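Local coordinates for protein 4-alpha-glucanotransferase (Streptococcus agalactiae, PDB 6M6T) that is an amylomaltase, or disproportionating enzyme, a 4-alpha-glucanotransferase built on a TIM-barrel fold and holding bound glycans in this structure, at residues A[252-257]-A[370-375]. Residues are numbered along the deposited sequence; the frame is centred on the assembly and turned at random.
With GLC (alpha-D-glucopyranose), chain J.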
loop_
_atom_site.group_PDB
_atom_site.type_symbol
_atom_site.label_atom_id
_atom_site.label_comp_id
_atom_site.label_asym_id
_atom_site.label_seq_id
_atom_site.Cartn_x
_atom_site.Cartn_y
_atom_site.Cartn_z
ATOM N N ASP A 252 -20.538 10.102 -3.980
ATOM C CA ASP A 252 -21.628 9.156 -3.961
ATOM C C ASP A 252 -22.668 9.536 -2.896
ATOM O O ASP A 252 -22.660 10.649 -2.355
ATOM C CB ASP A 252 -21.088 7.741 -3.812
ATOM C CG ASP A 252 -21.982 6.729 -4.505
ATOM O OD1 ASP A 252 -23.217 6.785 -4.281
ATOM O OD2 ASP A 252 -21.461 5.899 -5.283
ATOM N N ASP A 253 -23.571 8.601 -2.596
ATOM C CA ASP A 253 -24.826 8.805 -1.875
ATOM C C ASP A 253 -24.693 8.945 -0.361
ATOM O O ASP A 253 -25.700 9.233 0.288
ATOM C CB ASP A 253 -25.775 7.638 -2.164
ATOM C CG ASP A 253 -26.701 7.914 -3.334
ATOM O OD1 ASP A 253 -27.730 8.591 -3.108
ATOM O OD2 ASP A 253 -26.408 7.446 -4.461
ATOM N N PHE A 254 -23.512 8.749 0.228
ATOM C CA PHE A 254 -23.313 8.930 1.665
ATOM C C PHE A 254 -22.369 10.085 2.022
ATOM O O PHE A 254 -22.160 10.339 3.218
ATOM C CB PHE A 254 -22.841 7.597 2.319
ATOM C CG PHE A 254 -23.885 6.455 2.238
ATOM C CD1 PHE A 254 -25.249 6.751 2.179
ATOM C CD2 PHE A 254 -23.504 5.099 2.267
ATOM C CE1 PHE A 254 -26.216 5.734 2.085
ATOM C CE2 PHE A 254 -24.470 4.088 2.190
ATOM C CZ PHE A 254 -25.811 4.403 2.102
ATOM N N SER A 255 -21.757 10.752 1.034
ATOM C CA SER A 255 -21.109 12.042 1.272
ATOM C C SER A 255 -20.863 12.767 -0.052
ATOM O O SER A 255 -20.353 12.179 -1.018
ATOM C CB SER A 255 -19.816 11.901 2.078
ATOM O OG SER A 255 -20.135 11.751 3.462
ATOM N N ASP A 256 -21.205 14.066 -0.066
ATOM C CA ASP A 256 -21.534 14.893 -1.231
ATOM C C ASP A 256 -20.331 15.544 -1.919
ATOM O O ASP A 256 -20.487 16.072 -3.027
ATOM C CB ASP A 256 -22.541 15.973 -0.781
ATOM C CG ASP A 256 -22.867 16.989 -1.865
ATOM O OD1 ASP A 256 -23.217 16.574 -2.996
ATOM O OD2 ASP A 256 -22.765 18.208 -1.581
ATOM N N ASP A 257 -19.133 15.536 -1.338
ATOM C CA ASP A 257 -18.079 16.258 -2.036
ATOM C C ASP A 257 -17.077 15.373 -2.785
ATOM O O ASP A 257 -16.306 15.898 -3.594
ATOM C CB ASP A 257 -17.349 17.199 -1.074
ATOM C CG ASP A 257 -17.668 18.657 -1.368
ATOM O OD1 ASP A 257 -18.034 18.941 -2.526
ATOM O OD2 ASP A 257 -17.590 19.501 -0.448
ATOM N N GLY A 370 -22.430 -2.774 4.638
ATOM C CA GLY A 370 -23.536 -3.675 4.388
ATOM C C GLY A 370 -24.580 -3.761 5.478
ATOM O O GLY A 370 -25.377 -4.698 5.489
ATOM N N PHE A 371 -24.597 -2.802 6.401
ATOM C CA PHE A 371 -25.632 -2.740 7.425
ATOM C C PHE A 371 -26.282 -1.365 7.471
ATOM O O PHE A 371 -27.084 -1.107 8.374
ATOM C CB PHE A 371 -25.070 -3.096 8.816
ATOM C CG PHE A 371 -24.649 -4.542 8.956
ATOM C CD1 PHE A 371 -25.594 -5.553 9.047
ATOM C CD2 PHE A 371 -23.314 -4.891 8.976
ATOM C CE1 PHE A 371 -25.215 -6.867 9.156
ATOM C CE2 PHE A 371 -22.936 -6.208 9.088
ATOM C CZ PHE A 371 -23.889 -7.193 9.180
ATOM N N TYR A 372 -25.938 -0.468 6.540
ATOM C CA TYR A 372 -26.616 0.818 6.452
ATOM C C TYR A 372 -28.043 0.690 5.945
ATOM O O TYR A 372 -28.830 1.625 6.103
ATOM C CB TYR A 372 -25.854 1.778 5.532
ATOM C CG TYR A 372 -24.500 2.156 6.062
ATOM C CD1 TYR A 372 -24.371 2.775 7.290
ATOM C CD2 TYR A 372 -23.347 1.890 5.329
ATOM C CE1 TYR A 372 -23.131 3.114 7.782
ATOM C CE2 TYR A 372 -22.106 2.209 5.811
ATOM C CZ TYR A 372 -22.000 2.825 7.037
ATOM O OH TYR A 372 -20.755 3.162 7.526
ATOM N N ASP A 373 -28.395 -0.430 5.343
ATOM C CA ASP A 373 -29.738 -0.649 4.826
ATOM C C ASP A 373 -30.319 -1.856 5.560
ATOM O O ASP A 373 -29.962 -2.999 5.265
ATOM C CB ASP A 373 -29.687 -0.835 3.316
ATOM C CG ASP A 373 -30.839 -1.638 2.790
ATOM O OD1 ASP A 373 -31.881 -1.758 3.474
ATOM O OD2 ASP A 373 -30.699 -2.176 1.671
ATOM N N THR A 374 -31.234 -1.592 6.502
ATOM C CA THR A 374 -31.843 -2.614 7.347
ATOM C C THR A 374 -32.776 -3.558 6.596
ATOM O O THR A 374 -33.356 -4.434 7.247
ATOM C CB THR A 374 -32.621 -1.967 8.499
ATOM O OG1 THR A 374 -33.288 -0.793 8.032
ATOM C CG2 THR A 374 -31.697 -1.579 9.615
ATOM N N THR A 375 -32.974 -3.394 5.280
ATOM C CA THR A 375 -33.785 -4.358 4.537
ATOM C C THR A 375 -33.040 -5.668 4.337
ATOM O O THR A 375 -33.672 -6.709 4.124
ATOM C CB THR A 375 -34.195 -3.824 3.153
ATOM O OG1 THR A 375 -33.025 -3.627 2.334
ATOM C CG2 THR A 375 -35.001 -2.527 3.258
HETATM C C1 GLC J . -22.155 0.985 -2.537
HETATM C C2 GLC J . -20.649 0.674 -2.849
HETATM C C3 GLC J . -19.713 1.560 -2.003
HETATM C C4 GLC J . -20.070 2.983 -2.475
HETATM C C5 GLC J . -21.478 3.288 -1.898
HETATM C C6 GLC J . -21.820 4.786 -1.973
HETATM O O1 GLC J . -22.514 0.521 -1.226
HETATM O O2 GLC J . -20.324 -0.729 -2.685
HETATM O O3 GLC J . -18.344 1.201 -2.251
HETATM O O4 GLC J . -19.033 4.018 -2.295
HETATM O O5 GLC J . -22.436 2.427 -2.650
HETATM O O6 GLC J . -22.510 5.242 -0.798
#
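F254 and Y372 meet ring against ring in a contact at the protein surface, CE2 of F254 lying 4.0 Å from CD2 of Y372. The ring planes stand at 64° with their centroids 5.5 Å apart, an oblique pairing. Both CB atoms point toward the other loop, and with CG anti to the carbonyl carbon (chi1 -64° in F254, -65° in Y372) the rings meet, while the backbones stay well apart, F254 CA lying 10.0 Å from Y372 CA. F254 is the third residue of a type I beta turn, D252 to S255, in the loop joining strands 245-249 and 259-264 of the antiparallel sheet; Y372 belongs to the loop after barrel strand 363-366. The 252-257 loop supplies D252, D253 and F254 to a glycan pocket of this TIM-barrel enzyme, and Y372 meets F254 beside it. Alpha-D-glucopyranose sets its O6 obliquely to the F254 ring, 3.2 Å from CD2 of F254, and the carboxylate of D252 lies against the sugar's C6. The anti lone pair of D252 OD1 accepts from the backbone N of D253. Beyond Y372, D373 OD1 takes the N-H of T375 in an Asx turn.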